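Local atomic coordinates of alcohol dehydrogenase superfamily protein (Novosphingobium aromaticivorans, PDB entry 3GAZ), a protein that probably acts as an NADP-dependent oxidoreductase of the alcohol dehydrogenase superfamily, although its substrate is not established. Residues V154-G159 with H165-I170; A200-E203 with A209-T212; V220-T223 with V228-A231; A231-V236 with G240-C245. One frame throughout, in Å; residues are numbered along the deposited sequence.

Contact 1. Residues V154-G159 with H165-I170; sequences VLIQGG and HVAIQI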
# COMPACT_ATOMS: atom_id res chain seq x y z
N VAL A 154 -19.23 -30.51 -9.04
CA VAL A 154 -18.35 -29.35 -9.17
C VAL A 154 -17.36 -29.53 -10.31
O VAL A 154 -16.72 -30.57 -10.43
CB VAL A 154 -17.55 -29.10 -7.86
CG1 VAL A 154 -16.56 -27.96 -8.06
CG2 VAL A 154 -18.51 -28.79 -6.72
N LEU A 155 -17.24 -28.51 -11.15
CA LEU A 155 -16.31 -28.53 -12.27
C LEU A 155 -15.23 -27.48 -12.04
O LEU A 155 -15.53 -26.29 -11.92
CB LEU A 155 -17.04 -28.20 -13.57
CG LEU A 155 -16.13 -28.03 -14.80
CD1 LEU A 155 -15.46 -29.36 -15.12
CD2 LEU A 155 -16.94 -27.53 -15.98
N ILE A 156 -13.98 -27.93 -11.94
CA ILE A 156 -12.87 -27.02 -11.74
C ILE A 156 -12.16 -26.85 -13.08
O ILE A 156 -11.65 -27.83 -13.64
CB ILE A 156 -11.84 -27.56 -10.72
CG1 ILE A 156 -12.51 -27.81 -9.37
CG2 ILE A 156 -10.68 -26.57 -10.58
CD1 ILE A 156 -13.08 -26.56 -8.73
N GLN A 157 -12.13 -25.62 -13.59
CA GLN A 157 -11.46 -25.32 -14.86
C GLN A 157 -9.99 -25.02 -14.59
O GLN A 157 -9.67 -24.02 -13.95
CB GLN A 157 -12.12 -24.10 -15.52
CG GLN A 157 -13.62 -24.27 -15.77
CD GLN A 157 -13.92 -25.02 -17.05
OE1 GLN A 157 -13.29 -26.02 -17.37
NE2 GLN A 157 -14.92 -24.54 -17.79
N GLY A 158 -9.11 -25.89 -15.07
CA GLY A 158 -7.68 -25.72 -14.85
C GLY A 158 -7.26 -26.43 -13.58
O GLY A 158 -6.58 -25.86 -12.73
N GLY A 159 -7.66 -27.70 -13.47
CA GLY A 159 -7.36 -28.50 -12.29
C GLY A 159 -5.91 -28.73 -11.93
O GLY A 159 -5.61 -29.07 -10.79
N HIS A 165 -5.78 -27.03 -8.46
CA HIS A 165 -5.50 -28.25 -7.71
C HIS A 165 -5.96 -28.19 -6.26
O HIS A 165 -6.33 -29.21 -5.69
CB HIS A 165 -4.01 -28.63 -7.81
CG HIS A 165 -3.10 -27.88 -6.89
ND1 HIS A 165 -2.75 -26.56 -7.09
CD2 HIS A 165 -2.43 -28.28 -5.78
CE1 HIS A 165 -1.89 -26.19 -6.15
NE2 HIS A 165 -1.68 -27.21 -5.35
N VAL A 166 -5.95 -27.01 -5.66
CA VAL A 166 -6.39 -26.90 -4.28
C VAL A 166 -7.92 -26.83 -4.24
O VAL A 166 -8.54 -27.32 -3.29
CB VAL A 166 -5.77 -25.68 -3.56
CG1 VAL A 166 -4.28 -25.92 -3.35
CG2 VAL A 166 -5.99 -24.41 -4.37
N ALA A 167 -8.52 -26.25 -5.27
CA ALA A 167 -9.98 -26.16 -5.35
C ALA A 167 -10.55 -27.58 -5.45
O ALA A 167 -11.57 -27.89 -4.84
CB ALA A 167 -10.39 -25.33 -6.56
N ILE A 168 -9.88 -28.43 -6.22
CA ILE A 168 -10.32 -29.82 -6.38
C ILE A 168 -10.35 -30.53 -5.03
O ILE A 168 -11.33 -31.19 -4.68
CB ILE A 168 -9.35 -30.62 -7.29
CG1 ILE A 168 -9.53 -30.20 -8.75
CG2 ILE A 168 -9.59 -32.12 -7.10
CD1 ILE A 168 -8.56 -30.88 -9.69
N GLN A 169 -9.27 -30.38 -4.27
CA GLN A 169 -9.15 -31.04 -2.98
C GLN A 169 -10.11 -30.51 -1.92
O GLN A 169 -10.59 -31.27 -1.08
CB GLN A 169 -7.70 -30.96 -2.49
CG GLN A 169 -6.73 -31.65 -3.46
CD GLN A 169 -5.28 -31.54 -3.03
OE1 GLN A 169 -4.85 -32.17 -2.07
NE2 GLN A 169 -4.51 -30.73 -3.76
N ILE A 170 -10.39 -29.21 -1.96
CA ILE A 170 -11.33 -28.62 -1.00
C ILE A 170 -12.72 -29.17 -1.30
O ILE A 170 -13.42 -29.65 -0.41
CB ILE A 170 -11.36 -27.07 -1.11
CG1 ILE A 170 -10.07 -26.47 -0.54
CG2 ILE A 170 -12.58 -26.51 -0.36
CD1 ILE A 170 -9.98 -24.97 -0.67
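Ile156 on strand 153-157 packs against Ala167 and Ile168 of helix 162-173, and these meetings make up the apolar part of the contact. With its CG1 anti to the carbonyl carbon (chi1 -59°), Ile156 reaches the helix by its longer branch: CD1 comes to Ala167 CB at 3.7 Å, while CG1 lies 3.9 Å from Ile168 CG1, the two isoleucines slanting past each other. Ile168 runs on toward the turn after the strand, where its CD1 rests 3.7 Å from Gly159 CA. A CB on Gly159 would come within about 3.0 Å of that methyl, and at Gly158 a side chain would be pushed against the carbonyl O of Gln157. Strand, glycine-rich turn and helix open a Rossmann-type beta-alpha-beta unit that continues into strand 177-182; Gly159, Gly161 and Gly164 fit the GxGxxG pattern, consistent with a dinucleotide-binding loop. Polar atoms come close without bonding. Gly159 O sits 3.1 Å from His165 N, but the angle is too poor for a hydrogen bond, and the same oxygen also lies 3.4 Å from His165 CB. That CB leaves the backbone pointing away from the strand, and ND1 of the ring is hydrogen-bonded to Gly161 O. Within the helix, Gln169 NE2 curls back to His165 O (3.1 Å, 158°), arriving from above the carbonyl plane, while its OE1 binds Ala298 N. Helix 132-145 also covers Ala167, and helix 184-193 touches Ile168.

Contact 2. Residues A200-E203 with A209-T212; sequences ASRE and AEHT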
# COMPACT_ATOMS: atom_id res chain seq x y z
N ALA A 200 -9.04 -30.58 -21.45
CA ALA A 200 -9.40 -29.17 -21.62
C ALA A 200 -9.75 -28.75 -23.05
O ALA A 200 -10.23 -27.63 -23.26
CB ALA A 200 -8.28 -28.28 -21.07
N SER A 201 -9.51 -29.62 -24.02
CA SER A 201 -9.82 -29.31 -25.41
C SER A 201 -11.27 -29.64 -25.77
O SER A 201 -11.78 -29.20 -26.79
CB SER A 201 -8.88 -30.08 -26.34
OG SER A 201 -9.10 -31.48 -26.23
N ARG A 202 -11.93 -30.41 -24.92
CA ARG A 202 -13.31 -30.81 -25.15
C ARG A 202 -14.28 -29.66 -24.89
O ARG A 202 -13.99 -28.77 -24.09
CB ARG A 202 -13.66 -32.01 -24.28
CG ARG A 202 -12.80 -33.24 -24.56
CD ARG A 202 -13.06 -34.34 -23.56
NE ARG A 202 -14.45 -34.77 -23.56
CZ ARG A 202 -14.98 -35.57 -22.64
NH1 ARG A 202 -14.23 -36.03 -21.65
NH2 ARG A 202 -16.26 -35.91 -22.70
N GLU A 203 -15.42 -29.68 -25.56
CA GLU A 203 -16.44 -28.64 -25.39
C GLU A 203 -17.30 -28.92 -24.16
O GLU A 203 -17.50 -30.07 -23.78
CB GLU A 203 -17.33 -28.56 -26.63
CG GLU A 203 -16.60 -28.19 -27.92
CD GLU A 203 -15.93 -26.83 -27.86
OE1 GLU A 203 -16.60 -25.84 -27.51
OE2 GLU A 203 -14.72 -26.75 -28.17
N ALA A 209 -22.51 -33.55 -21.18
CA ALA A 209 -23.36 -34.65 -21.61
C ALA A 209 -22.86 -35.98 -21.04
O ALA A 209 -23.63 -36.76 -20.49
CB ALA A 209 -23.40 -34.72 -23.13
N GLU A 210 -21.55 -36.22 -21.15
CA GLU A 210 -20.97 -37.47 -20.66
C GLU A 210 -21.05 -37.65 -19.15
O GLU A 210 -21.28 -38.76 -18.67
CB GLU A 210 -19.49 -37.58 -21.07
CG GLU A 210 -18.85 -38.92 -20.69
CD GLU A 210 -17.33 -38.94 -20.79
OE1 GLU A 210 -16.75 -38.05 -21.44
OE2 GLU A 210 -16.71 -39.87 -20.24
N HIS A 211 -20.87 -36.57 -18.40
CA HIS A 211 -20.84 -36.66 -16.94
C HIS A 211 -22.02 -36.17 -16.12
O HIS A 211 -22.11 -36.49 -14.93
CB HIS A 211 -19.57 -35.98 -16.44
CG HIS A 211 -18.31 -36.56 -17.00
ND1 HIS A 211 -17.90 -37.85 -16.73
CD2 HIS A 211 -17.38 -36.04 -17.84
CE1 HIS A 211 -16.77 -38.10 -17.37
NE2 HIS A 211 -16.43 -37.01 -18.05
N THR A 212 -22.92 -35.40 -16.71
CA THR A 212 -24.06 -34.89 -15.95
C THR A 212 -25.38 -35.11 -16.68
O THR A 212 -26.35 -34.38 -16.47
CB THR A 212 -23.90 -33.39 -15.65
OG1 THR A 212 -23.97 -32.64 -16.88
CG2 THR A 212 -22.54 -33.13 -14.99
O HOH W 1 -13.80 -37.21 -19.17
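Glu210 reaches from helix 204-212 to Arg202 in the loop before that helix, and its side chain meets the arginine at CB and again at its tip. CB lies 4.0 Å from Arg202 NH2, at the edge of the guanidinium and in its plane. CG, anti to the backbone N (chi1 -175°), stands 4.0 Å above the centre of the neighbouring His211 ring, and from there the chain runs on extended. The salt bridge spans almost the whole helix, from the residue ahead of Glu203 at its N-cap to the last turn, on the surface beside strand 196-199, an outermost strand of the Rossmann-type parallel sheet. At the tip, CD is 3.7 Å from Arg202 NH2, and OE1 alone takes the arginine. Arg202 NH2 meets Glu210 OE1 nearly head-on to its C-O bond at 2.5 Å, a length short enough to be doubtful, whereas the bond from Arg202 NH1 at 3.2 Å is weak and bent (121°). The two flat groups are nearly coplanar, 28° apart, although the side chains cross at about a right angle. A water takes a weak bond from Arg202 NH1 and pairs with His211 NE2 at 2.9 Å, lying at the edges of both groups. An alanine in place of Arg202 is likely to leave the Glu210 carboxylate without its charged mate. The His211 ring also meets Phe179 and touches Ile198.

Contact 3. Residues V220-T223 with V228-A231; sequences VYDT and VLDA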
# COMPACT_ATOMS: atom_id res chain seq x y z
N VAL A 220 -19.34 -24.26 -10.95
CA VAL A 220 -18.20 -24.22 -11.86
C VAL A 220 -17.19 -23.17 -11.38
O VAL A 220 -17.53 -22.01 -11.19
CB VAL A 220 -18.61 -23.84 -13.30
CG1 VAL A 220 -17.36 -23.79 -14.19
CG2 VAL A 220 -19.62 -24.85 -13.85
N TYR A 221 -15.94 -23.59 -11.17
CA TYR A 221 -14.92 -22.66 -10.73
C TYR A 221 -13.91 -22.39 -11.84
O TYR A 221 -13.12 -23.26 -12.20
CB TYR A 221 -14.17 -23.18 -9.49
CG TYR A 221 -13.43 -22.08 -8.74
CD1 TYR A 221 -12.66 -21.14 -9.42
CD2 TYR A 221 -13.50 -21.99 -7.35
CE1 TYR A 221 -11.99 -20.12 -8.74
CE2 TYR A 221 -12.83 -20.98 -6.65
CZ TYR A 221 -12.07 -20.05 -7.36
OH TYR A 221 -11.41 -19.04 -6.69
N ASP A 222 -13.95 -21.18 -12.38
CA ASP A 222 -13.04 -20.77 -13.43
C ASP A 222 -11.77 -20.22 -12.81
O ASP A 222 -11.80 -19.21 -12.12
CB ASP A 222 -13.70 -19.69 -14.30
CG ASP A 222 -12.70 -18.98 -15.20
OD1 ASP A 222 -11.86 -19.67 -15.81
OD2 ASP A 222 -12.76 -17.74 -15.29
N THR A 223 -10.64 -20.88 -13.06
CA THR A 223 -9.37 -20.41 -12.52
C THR A 223 -8.50 -19.86 -13.64
O THR A 223 -7.36 -19.46 -13.40
CB THR A 223 -8.56 -21.53 -11.83
OG1 THR A 223 -7.96 -22.36 -12.83
CG2 THR A 223 -9.45 -22.37 -10.94
N VAL A 228 -12.35 -19.14 -20.97
CA VAL A 228 -12.68 -20.23 -20.06
C VAL A 228 -13.88 -19.86 -19.19
O VAL A 228 -14.65 -20.74 -18.77
CB VAL A 228 -11.47 -20.58 -19.15
CG1 VAL A 228 -11.82 -21.75 -18.24
CG2 VAL A 228 -10.25 -20.94 -20.01
N LEU A 229 -14.05 -18.57 -18.92
CA LEU A 229 -15.18 -18.13 -18.11
C LEU A 229 -16.46 -18.30 -18.93
O LEU A 229 -17.50 -18.72 -18.40
CB LEU A 229 -15.01 -16.67 -17.69
CG LEU A 229 -16.18 -16.09 -16.89
CD1 LEU A 229 -16.50 -16.99 -15.71
CD2 LEU A 229 -15.82 -14.68 -16.42
N ASP A 230 -16.39 -17.99 -20.22
CA ASP A 230 -17.55 -18.15 -21.09
C ASP A 230 -17.92 -19.63 -21.14
O ASP A 230 -19.09 -19.99 -21.12
CB ASP A 230 -17.23 -17.65 -22.51
CG ASP A 230 -16.90 -16.17 -22.54
OD1 ASP A 230 -17.72 -15.37 -22.05
OD2 ASP A 230 -15.83 -15.82 -23.06
N ALA A 231 -16.91 -20.50 -21.22
CA ALA A 231 -17.15 -21.93 -21.26
C ALA A 231 -17.81 -22.38 -19.96
O ALA A 231 -18.63 -23.30 -19.95
CB ALA A 231 -15.82 -22.68 -21.48
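Asp222, at the end of strand 217-222, lays its carboxylate against the first turn of helix 227-235, where Val228 and Leu229 receive it. With CG anti to the backbone N (chi1 166°), the group points at the helix and divides its oxygens between the two residues. OD1 faces Val228, 3.2 Å from CG1 and 3.5 Å from CB, a close approach of oxygen to methyl. OD2 lies over Leu229, 3.5 Å from CB and 3.8 Å from CD1, while the leucine chain crosses the aspartate at about a right angle. These are van der Waals meetings; the polar grip comes from nearby. OD1 accepts from the backbone N of Leu224, closing an Asx turn, and from that of Gly225, while OD2 is hydrogen-bonded to Ser244 OG, so both buried oxygens are satisfied. Replacing Asp222 with a leucine would probably leave the two turn amides and the Ser244 hydroxyl without their partner, and the turn into the helix less firmly set. Leu229 also packs on Val242 and Ser244 of strand 240-244, and Val228 on Gln157 of strand 153-157, so this end of the helix lies across three adjacent strands of the parallel sheet.

Contact 4. Residues A231-V236 with G240-C245; sequences ASFSAV and GHVVSC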
# COMPACT_ATOMS: atom_id res chain seq x y z
N ALA A 231 -16.91 -20.50 -21.22
CA ALA A 231 -17.15 -21.93 -21.26
C ALA A 231 -17.81 -22.38 -19.96
O ALA A 231 -18.63 -23.30 -19.95
CB ALA A 231 -15.82 -22.68 -21.48
N SER A 232 -17.44 -21.72 -18.86
CA SER A 232 -18.00 -22.04 -17.56
C SER A 232 -19.50 -21.71 -17.53
O SER A 232 -20.29 -22.44 -16.94
CB SER A 232 -17.28 -21.25 -16.46
OG SER A 232 -15.90 -21.58 -16.44
N PHE A 233 -19.87 -20.60 -18.16
CA PHE A 233 -21.27 -20.21 -18.22
C PHE A 233 -22.03 -21.28 -19.01
O PHE A 233 -23.20 -21.53 -18.77
CB PHE A 233 -21.44 -18.86 -18.92
CG PHE A 233 -20.93 -17.67 -18.14
CD1 PHE A 233 -20.62 -17.78 -16.78
CD2 PHE A 233 -20.84 -16.43 -18.74
CE1 PHE A 233 -20.21 -16.65 -16.05
CE2 PHE A 233 -20.43 -15.30 -18.02
CZ PHE A 233 -20.13 -15.41 -16.67
N SER A 234 -21.33 -21.90 -19.95
CA SER A 234 -21.92 -22.93 -20.79
C SER A 234 -22.10 -24.27 -20.07
O SER A 234 -23.07 -24.99 -20.31
CB SER A 234 -21.06 -23.11 -22.05
OG SER A 234 -21.62 -24.09 -22.91
N ALA A 235 -21.18 -24.58 -19.16
CA ALA A 235 -21.22 -25.84 -18.42
C ALA A 235 -22.08 -25.85 -17.15
O ALA A 235 -22.42 -26.92 -16.65
CB ALA A 235 -19.79 -26.26 -18.06
N VAL A 236 -22.43 -24.68 -16.64
CA VAL A 236 -23.23 -24.60 -15.41
C VAL A 236 -24.67 -25.07 -15.59
O VAL A 236 -25.29 -24.86 -16.63
CB VAL A 236 -23.20 -23.15 -14.83
CG1 VAL A 236 -24.03 -22.21 -15.70
CG2 VAL A 236 -23.70 -23.15 -13.39
N GLY A 240 -27.69 -22.90 -11.40
CA GLY A 240 -26.35 -23.15 -10.88
C GLY A 240 -25.54 -21.91 -10.54
O GLY A 240 -26.01 -20.78 -10.71
N HIS A 241 -24.31 -22.12 -10.08
CA HIS A 241 -23.43 -21.01 -9.70
C HIS A 241 -22.05 -21.13 -10.33
O HIS A 241 -21.44 -22.19 -10.34
CB HIS A 241 -23.30 -20.99 -8.17
CG HIS A 241 -22.78 -19.69 -7.61
ND1 HIS A 241 -22.91 -19.36 -6.28
CD2 HIS A 241 -22.12 -18.66 -8.19
CE1 HIS A 241 -22.36 -18.17 -6.07
NE2 HIS A 241 -21.88 -17.73 -7.21
N VAL A 242 -21.56 -20.01 -10.86
CA VAL A 242 -20.24 -19.97 -11.47
C VAL A 242 -19.39 -18.94 -10.73
O VAL A 242 -19.84 -17.83 -10.46
CB VAL A 242 -20.32 -19.55 -12.96
CG1 VAL A 242 -18.92 -19.35 -13.54
CG2 VAL A 242 -21.07 -20.63 -13.76
N VAL A 243 -18.17 -19.31 -10.35
CA VAL A 243 -17.29 -18.36 -9.67
C VAL A 243 -15.97 -18.28 -10.44
O VAL A 243 -15.56 -19.24 -11.10
CB VAL A 243 -17.01 -18.78 -8.19
CG1 VAL A 243 -18.32 -18.96 -7.44
CG2 VAL A 243 -16.18 -20.05 -8.15
N SER A 244 -15.32 -17.13 -10.37
CA SER A 244 -14.05 -16.95 -11.05
C SER A 244 -13.13 -16.05 -10.25
O SER A 244 -13.58 -15.15 -9.54
CB SER A 244 -14.27 -16.32 -12.43
OG SER A 244 -13.03 -16.00 -13.05
N CYS A 245 -11.83 -16.31 -10.36
CA CYS A 245 -10.84 -15.50 -9.66
C CYS A 245 -10.02 -14.72 -10.70
O CYS A 245 -8.97 -14.17 -10.39
CB CYS A 245 -9.93 -16.38 -8.79
SG CYS A 245 -9.09 -17.72 -9.65
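Ser232 begins the contact from helix 227-235, its CB 3.9 Å from Val242 CG1 and its backbone O 3.7 Å from Val242 CG2. Its hydroxyl has other partners: OG is hydrogen-bonded to Val228 O one turn back and, weakly, to Gln157 NE2. Phe233 brings the edge of its ring to the same valine, CE1 standing 3.9 Å from Val242 CG1, which lies near the ring plane; the ring also touches Leu253. At Val236, where the helix ends, the packing is tightest. Its CB presses on Val242 CG2 at 3.5 Å, closer than usual for two carbons. With chi1 at 72°, CG2 is anti to the backbone N and reaches over the start of the strand, 3.5 Å from His241 N and 3.6 Å from Gly240 C. A CB on Gly240 would fall about 2.5 Å from Val236 CG2, a clash that glycine avoids. Both methyls of Val242 are thus enclosed, CG1 by Ser232 CB and Phe233, CG2 mainly by Val236 and the Ser232 carbonyl. Lys259 NZ binds the carbonyl oxygens of Phe233, Ser234 and Val236 at the helix end. A helix leading through a short turn into the next parallel strand completes a beta-alpha-beta crossover in a Rossmann-type fold.

How the contacts relate
The contacts follow one another along the chain from contact 1 to contact 4, all on or beside the six-stranded parallel sheet of the Rossmann-type domain. Contacts 3 and 4 lie closest, their centres about 5 Å apart; they share Ala231 and helix 227-235, and join that helix to the strands before and after it. Contact 1, with its centre about 11 Å from that of contact 3, uses the neighbouring strand 153-157, and the Gln157 O to Thr223 OG1 bond (2.6 Å) ties the two strand ends. Contact 2 touches none of the others and joins the start of helix 204-212 to its last turn, beside edge strand 196-199. Contacts 1 and 3 thus both shape turns at strand ends, where a dinucleotide would probably bind.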